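Local coordinates for carbohydrate kinase, pfkB family (Enterococcus faecalis, PDB 3KTN), which probably phosphorylates 2-keto-3-deoxygluconate, as a putative sugar kinase of the pfkB (ribokinase) family that binds magnesium, at residues A[249-253]-A[265-270]; A[36-40]-A[280-284]. Residues are numbered along the deposited sequence.

The two contacts differ in both depth and chemistry. Contact 1 pairs strands 250-257 and 262-269 at one margin of the large sheet, its centre about 19 Å from that of the chain; it is partly buried, with backbone hydrogen bonds, waters and a cation-pi pair open to solvent. Contact 2 is buried, about 4 Å from the chain centre, where helices 36-46 and 278-291 meet through a leucine set against two alanines and one Asn-Asp hydrogen bond beside the magnesium site. They share no element, but strand 262-269 leads into helix 278-291. Both segments of contact 1 lie within the chain loop that contact 2 closes. Their nearest atoms stay about 6 Å apart.

Contact 1 of 2, residues A[249-253]-A[265-270]; sequences QNYLS and SEKRPL
Residues 249-253 and 265-270 run antiparallel in extended conformation, their end-to-end directions 145° apart. Tyr-251 faces Pro-269 as a non-hydrogen-bonded pair (CA-CA 4.5 Å), and Leu-252 faces Arg-268 as a hydrogen-bonded pair (CA-CA 5.2 Å). Backbone bonds fix this register: Leu-252 N to Arg-268 O is 2.8 Å, Arg-268 N to Leu-252 O 2.9 Å and Leu-270 N to Asn-250 O 2.7 Å. Pro-269 suits a non-hydrogen-bonded site on the outermost strand of the chain, since its missing N-H would face away from strand 250-257. Water 1 bridges Asn-250 N and Leu-270 O (2.9 Å each); water 2 bridges Asn-250 ND2 (3.1 Å) and Leu-270 O (2.6 Å).

Lys-267 (m,t,m,t) bends over one face of the Tyr-251 ring (chi1 m), its NZ 4.1 Å and CE 4.3 Å from the Tyr-251 ring centroid, as cation-pi and CH-pi contacts; Tyr-251 CE1 touches Pro-269 CG at 4.1 Å. Such amphipathic side chains suit a partly exposed surface. Leu-252 and Arg-268 share the other face, against helix 296-310, though the end of Arg-268 (chi1 to chi3 m) leads away from 249-253 and reaches helix 322-330; Leu-252 CB meets Leu-270 CD2 at 4.3 Å, both t,p. Strand 237-245 pairs with the other edge of strand 250-257, through Tyr-251 and Ser-253; this is the antiparallel beta hairpin at the margin of a ribokinase-like central sheet.

Contact 2 of 2, residues A[36-40]-A[280-284]; sequences TGVNL and DAYAA
Two helical segments, 36-40 and 280-284, cross at -50° with their axes 9.2 Å apart at closest approach; Leu-40 and Asp-280 have the nearest CA atoms, 5.4 Å. Asp-280 (chi1 m) points toward the first helix. Its OD2 accepts a 2.9 Å hydrogen bond from ND2 of Asn-39 (chi1 m), a buried amide that donates to this partly exposed carboxylate, while Asp-280 OD1 lies 3.6 Å from Thr-36 CG2. Asp-280 closes the GAGD signature of the pfkB family, at the N-terminal end of helix 278-291; in ribokinase relatives the corresponding aspartate is the general base, a role Asp-280 probably shares. The bound magnesium is held separately, at Asp-274 and Ile-276. Ala-281 turns away and packs on Ala-310 of helix 296-310, where its carbonyl accepts a bond from Asn-306. Tyr-282 also leaves the interface, lying against helix 296-310 and strand 237-245. Ala-283, small enough to admit the leucine, comes back toward Leu-40, whose t,p rotamer brings CD1 to 4.2 Å from Ala-283 CB. Ala-284, its N bonded to Asp-280 O at 3.0 Å, meets the same methyl: Leu-40 CD1 is 3.9 Å from Ala-284 CB and 3.7 Å from Ala-284 N.

Contact 1 of 2, residues A[249-253]-A[265-270]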
ATOM      1  N   GLN A 249     -22.670  25.612  -3.561  1.00 67.16           N
ATOM      2  CA  GLN A 249     -21.545  25.798  -2.645  1.00 62.30           C
ATOM      3  C   GLN A 249     -21.826  25.742  -1.147  1.00 58.79           C
ATOM      4  O   GLN A 249     -22.927  26.045  -0.689  1.00 58.71           O
ATOM      5  CB  GLN A 249     -20.862  27.130  -2.945  1.00 63.06           C
ATOM      6  CG  GLN A 249     -20.531  27.357  -4.402  1.00 65.16           C
ATOM      7  CD  GLN A 249     -19.705  28.611  -4.604  1.00 66.68           C
ATOM      8  OE1 GLN A 249     -18.583  28.711  -4.109  1.00 67.04           O
ATOM      9  NE2 GLN A 249     -20.261  29.579  -5.326  1.00 68.26           N
ATOM     10  N   ASN A 250     -20.798  25.358  -0.394  1.00 53.46           N
ATOM     11  CA  ASN A 250     -20.863  25.295   1.062  1.00 48.55           C
ATOM     12  C   ASN A 250     -19.920  26.372   1.582  1.00 44.70           C
ATOM     13  O   ASN A 250     -18.909  26.677   0.951  1.00 43.18           O
ATOM     14  CB  ASN A 250     -20.419  23.927   1.576  1.00 50.11           C
ATOM     15  CG  ASN A 250     -21.434  22.841   1.286  1.00 51.91           C
ATOM     16  OD1 ASN A 250     -22.598  22.946   1.675  1.00 53.33           O
ATOM     17  ND2 ASN A 250     -20.997  21.786   0.608  1.00 51.08           N
ATOM     18  N   TYR A 251     -20.244  26.948   2.733  1.00 40.83           N
ATOM     19  CA  TYR A 251     -19.417  28.009   3.289  1.00 37.92           C
ATOM     20  C   TYR A 251     -19.159  27.844   4.771  1.00 35.56           C
ATOM     21  O   TYR A 251     -19.928  27.212   5.487  1.00 33.92           O
ATOM     22  CB  TYR A 251     -20.090  29.363   3.072  1.00 37.63           C
ATOM     23  CG  TYR A 251     -20.335  29.705   1.628  1.00 40.42           C
ATOM     24  CD1 TYR A 251     -19.413  30.462   0.908  1.00 41.29           C
ATOM     25  CD2 TYR A 251     -21.492  29.276   0.979  1.00 40.67           C
ATOM     26  CE1 TYR A 251     -19.639  30.787  -0.427  1.00 44.37           C
ATOM     27  CE2 TYR A 251     -21.730  29.592  -0.355  1.00 43.15           C
ATOM     28  CZ  TYR A 251     -20.800  30.348  -1.051  1.00 44.75           C
ATOM     29  OH  TYR A 251     -21.027  30.672  -2.368  1.00 48.30           O
ATOM     30  N   LEU A 252     -18.063  28.433   5.224  1.00 33.96           N
ATOM     31  CA  LEU A 252     -17.718  28.400   6.625  1.00 33.24           C
ATOM     32  C   LEU A 252     -17.543  29.845   7.056  1.00 33.91           C
ATOM     33  O   LEU A 252     -16.950  30.649   6.339  1.00 34.40           O
ATOM     34  CB  LEU A 252     -16.416  27.636   6.858  1.00 29.43           C
ATOM     35  CG  LEU A 252     -16.115  27.434   8.348  1.00 32.17           C
ATOM     36  CD1 LEU A 252     -17.145  26.457   8.924  1.00 28.17           C
ATOM     37  CD2 LEU A 252     -14.692  26.907   8.551  1.00 28.21           C
ATOM     38  N   SER A 253     -18.063  30.175   8.230  1.00 35.72           N
ATOM     39  CA  SER A 253     -17.945  31.528   8.743  1.00 38.81           C
ATOM     40  C   SER A 253     -17.647  31.472  10.231  1.00 37.86           C
ATOM     41  O   SER A 253     -18.282  30.725  10.972  1.00 40.89           O
ATOM     42  CB  SER A 253     -19.245  32.299   8.499  1.00 39.58           C
ATOM     43  OG  SER A 253     -19.058  33.672   8.777  1.00 43.98           O
ATOM     44  N   SER A 265     -16.554  36.856  10.421  1.00 46.03           N
ATOM     45  CA  SER A 265     -15.743  36.847   9.210  1.00 44.69           C
ATOM     46  C   SER A 265     -16.687  36.707   8.023  1.00 44.32           C
ATOM     47  O   SER A 265     -17.853  36.353   8.193  1.00 42.00           O
ATOM     48  CB  SER A 265     -14.772  35.665   9.217  1.00 43.99           C
ATOM     49  OG  SER A 265     -15.438  34.470   8.850  1.00 42.50           O
ATOM     50  N   GLU A 266     -16.194  36.991   6.825  1.00 45.13           N
ATOM     51  CA  GLU A 266     -17.028  36.848   5.639  1.00 47.79           C
ATOM     52  C   GLU A 266     -17.090  35.358   5.310  1.00 46.07           C
ATOM     53  O   GLU A 266     -16.160  34.624   5.633  1.00 45.54           O
ATOM     54  CB  GLU A 266     -16.421  37.624   4.466  1.00 52.57           C
ATOM     55  CG  GLU A 266     -14.958  37.304   4.196  1.00 59.89           C
ATOM     56  CD  GLU A 266     -14.423  38.017   2.963  1.00 65.13           C
ATOM     57  OE1 GLU A 266     -14.514  39.266   2.912  1.00 67.29           O
ATOM     58  OE2 GLU A 266     -13.911  37.331   2.047  1.00 67.17           O
ATOM     59  N   LYS A 267     -18.187  34.915   4.697  1.00 44.70           N
ATOM     60  CA  LYS A 267     -18.341  33.509   4.328  1.00 45.64           C
ATOM     61  C   LYS A 267     -17.172  33.058   3.458  1.00 44.34           C
ATOM     62  O   LYS A 267     -16.806  33.734   2.499  1.00 45.12           O
ATOM     63  CB  LYS A 267     -19.629  33.275   3.533  1.00 46.79           C
ATOM     64  CG  LYS A 267     -20.921  33.500   4.285  1.00 51.20           C
ATOM     65  CD  LYS A 267     -22.109  32.994   3.465  1.00 55.19           C
ATOM     66  CE  LYS A 267     -22.131  33.588   2.049  1.00 57.66           C
ATOM     67  NZ  LYS A 267     -23.234  33.020   1.208  1.00 58.03           N
ATOM     68  N   ARG A 268     -16.599  31.909   3.788  1.00 42.90           N
ATOM     69  CA  ARG A 268     -15.476  31.369   3.026  1.00 41.49           C
ATOM     70  C   ARG A 268     -15.928  30.087   2.341  1.00 38.70           C
ATOM     71  O   ARG A 268     -16.456  29.179   2.996  1.00 36.72           O
ATOM     72  CB  ARG A 268     -14.309  31.032   3.956  1.00 43.53           C
ATOM     73  CG  ARG A 268     -13.867  32.146   4.883  1.00 46.76           C
ATOM     74  CD  ARG A 268     -12.922  33.093   4.191  1.00 49.48           C
ATOM     75  NE  ARG A 268     -11.871  32.363   3.495  1.00 51.83           N
ATOM     76  CZ  ARG A 268     -10.778  32.926   2.989  1.00 53.69           C
ATOM     77  NH1 ARG A 268     -10.587  34.234   3.109  1.00 52.89           N
ATOM     78  NH2 ARG A 268      -9.886  32.183   2.344  1.00 51.94           N
ATOM     79  N   PRO A 269     -15.752  29.997   1.012  1.00 37.42           N
ATOM     80  CA  PRO A 269     -16.168  28.769   0.323  1.00 36.22           C
ATOM     81  C   PRO A 269     -15.478  27.601   1.044  1.00 35.20           C
ATOM     82  O   PRO A 269     -14.299  27.695   1.387  1.00 35.04           O
ATOM     83  CB  PRO A 269     -15.639  28.971  -1.097  1.00 36.74           C
ATOM     84  CG  PRO A 269     -15.686  30.469  -1.263  1.00 37.96           C
ATOM     85  CD  PRO A 269     -15.168  30.967   0.069  1.00 37.43           C
ATOM     86  N   LEU A 270     -16.211  26.519   1.282  1.00 34.32           N
ATOM     87  CA  LEU A 270     -15.669  25.364   1.991  1.00 33.93           C
ATOM     88  C   LEU A 270     -15.694  24.087   1.152  1.00 34.29           C
ATOM     89  O   LEU A 270     -16.735  23.714   0.605  1.00 35.57           O
ATOM     90  CB  LEU A 270     -16.468  25.138   3.278  1.00 33.06           C
ATOM     91  CG  LEU A 270     -16.107  23.955   4.184  1.00 31.03           C
ATOM     92  CD1 LEU A 270     -14.788  24.213   4.871  1.00 26.93           C
ATOM     93  CD2 LEU A 270     -17.208  23.765   5.222  1.00 31.93           C
TER
HETATM   94  O   HOH W   1     -18.226  24.742  -1.673  1.00 40.12           O
HETATM   95  O   HOH W   2     -18.003  21.487   1.254  1.00 52.81           O

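Contact 2 of 2, residues A[36-40]-A[280-284]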
ATOM      1  N   THR A  36      -9.453  15.930  20.779  1.00 28.70           N
ATOM      2  CA  THR A  36      -9.576  17.390  20.850  1.00 29.86           C
ATOM      3  C   THR A  36      -8.291  18.048  21.349  1.00 29.40           C
ATOM      4  O   THR A  36      -7.779  18.965  20.714  1.00 31.36           O
ATOM      5  CB  THR A  36     -10.745  17.814  21.774  1.00 31.44           C
ATOM      6  OG1 THR A  36     -11.983  17.545  21.112  1.00 29.83           O
ATOM      7  CG2 THR A  36     -10.673  19.310  22.109  1.00 33.52           C
ATOM      8  N   GLY A  37      -7.769  17.571  22.474  1.00 28.96           N
ATOM      9  CA  GLY A  37      -6.543  18.135  23.020  1.00 30.07           C
ATOM     10  C   GLY A  37      -5.330  17.938  22.119  1.00 30.44           C
ATOM     11  O   GLY A  37      -4.448  18.796  22.051  1.00 30.64           O
ATOM     12  N   VAL A  38      -5.275  16.808  21.425  1.00 29.98           N
ATOM     13  CA  VAL A  38      -4.156  16.529  20.526  1.00 28.36           C
ATOM     14  C   VAL A  38      -4.223  17.453  19.318  1.00 27.81           C
ATOM     15  O   VAL A  38      -3.229  18.089  18.962  1.00 28.17           O
ATOM     16  CB  VAL A  38      -4.177  15.053  20.056  1.00 28.41           C
ATOM     17  CG1 VAL A  38      -2.968  14.755  19.166  1.00 26.42           C
ATOM     18  CG2 VAL A  38      -4.178  14.139  21.273  1.00 27.34           C
ATOM     19  N   ASN A  39      -5.403  17.548  18.707  1.00 27.10           N
ATOM     20  CA  ASN A  39      -5.585  18.393  17.524  1.00 27.59           C
ATOM     21  C   ASN A  39      -5.258  19.841  17.839  1.00 27.78           C
ATOM     22  O   ASN A  39      -4.572  20.526  17.068  1.00 25.75           O
ATOM     23  CB  ASN A  39      -7.030  18.318  17.005  1.00 25.34           C
ATOM     24  CG  ASN A  39      -7.491  16.892  16.756  1.00 27.90           C
ATOM     25  OD1 ASN A  39      -6.676  15.976  16.617  1.00 28.90           O
ATOM     26  ND2 ASN A  39      -8.805  16.699  16.683  1.00 25.79           N
ATOM     27  N   LEU A  40      -5.774  20.308  18.968  1.00 28.82           N
ATOM     28  CA  LEU A  40      -5.552  21.681  19.393  1.00 30.71           C
ATOM     29  C   LEU A  40      -4.073  21.981  19.610  1.00 30.16           C
ATOM     30  O   LEU A  40      -3.516  22.880  18.976  1.00 31.55           O
ATOM     31  CB  LEU A  40      -6.321  21.962  20.688  1.00 31.33           C
ATOM     32  CG  LEU A  40      -6.186  23.398  21.210  1.00 32.11           C
ATOM     33  CD1 LEU A  40      -6.758  24.362  20.174  1.00 30.98           C
ATOM     34  CD2 LEU A  40      -6.913  23.551  22.543  1.00 32.22           C
ATOM     35  N   ASP A 280     -11.361  22.017  15.878  1.00 30.34           N
ATOM     36  CA  ASP A 280     -10.215  22.304  16.730  1.00 31.37           C
ATOM     37  C   ASP A 280      -9.192  23.199  16.038  1.00 30.61           C
ATOM     38  O   ASP A 280      -8.370  23.835  16.703  1.00 30.57           O
ATOM     39  CB  ASP A 280      -9.559  21.008  17.203  1.00 32.33           C
ATOM     40  CG  ASP A 280     -10.537  20.092  17.911  1.00 36.21           C
ATOM     41  OD1 ASP A 280     -11.301  20.601  18.755  1.00 40.16           O
ATOM     42  OD2 ASP A 280     -10.547  18.869  17.632  1.00 35.89           O
ATOM     43  N   ALA A 281      -9.238  23.252  14.708  1.00 28.88           N
ATOM     44  CA  ALA A 281      -8.314  24.110  13.961  1.00 29.21           C
ATOM     45  C   ALA A 281      -8.801  25.557  14.101  1.00 28.61           C
ATOM     46  O   ALA A 281      -8.000  26.487  14.162  1.00 28.20           O
ATOM     47  CB  ALA A 281      -8.274  23.704  12.492  1.00 26.66           C
ATOM     48  N   TYR A 282     -10.118  25.743  14.145  1.00 30.03           N
ATOM     49  CA  TYR A 282     -10.675  27.085  14.311  1.00 31.48           C
ATOM     50  C   TYR A 282     -10.260  27.602  15.693  1.00 31.45           C
ATOM     51  O   TYR A 282      -9.763  28.724  15.830  1.00 31.63           O
ATOM     52  CB  TYR A 282     -12.203  27.063  14.221  1.00 32.14           C
ATOM     53  CG  TYR A 282     -12.819  28.442  14.365  1.00 35.38           C
ATOM     54  CD1 TYR A 282     -12.710  29.380  13.340  1.00 34.09           C
ATOM     55  CD2 TYR A 282     -13.484  28.818  15.539  1.00 35.87           C
ATOM     56  CE1 TYR A 282     -13.242  30.659  13.466  1.00 34.73           C
ATOM     57  CE2 TYR A 282     -14.026  30.106  15.684  1.00 35.40           C
ATOM     58  CZ  TYR A 282     -13.898  31.018  14.639  1.00 36.49           C
ATOM     59  OH  TYR A 282     -14.409  32.286  14.753  1.00 33.74           O
ATOM     60  N   ALA A 283     -10.455  26.768  16.711  1.00 31.52           N
ATOM     61  CA  ALA A 283     -10.094  27.134  18.076  1.00 33.02           C
ATOM     62  C   ALA A 283      -8.610  27.462  18.180  1.00 34.98           C
ATOM     63  O   ALA A 283      -8.223  28.426  18.850  1.00 36.63           O
ATOM     64  CB  ALA A 283     -10.451  26.012  19.029  1.00 31.63           C
ATOM     65  N   ALA A 284      -7.775  26.669  17.516  1.00 34.56           N
ATOM     66  CA  ALA A 284      -6.333  26.905  17.548  1.00 34.32           C
ATOM     67  C   ALA A 284      -6.018  28.269  16.959  1.00 34.55           C
ATOM     68  O   ALA A 284      -5.123  28.967  17.434  1.00 36.30           O
ATOM     69  CB  ALA A 284      -5.594  25.819  16.769  1.00 33.34           C
TER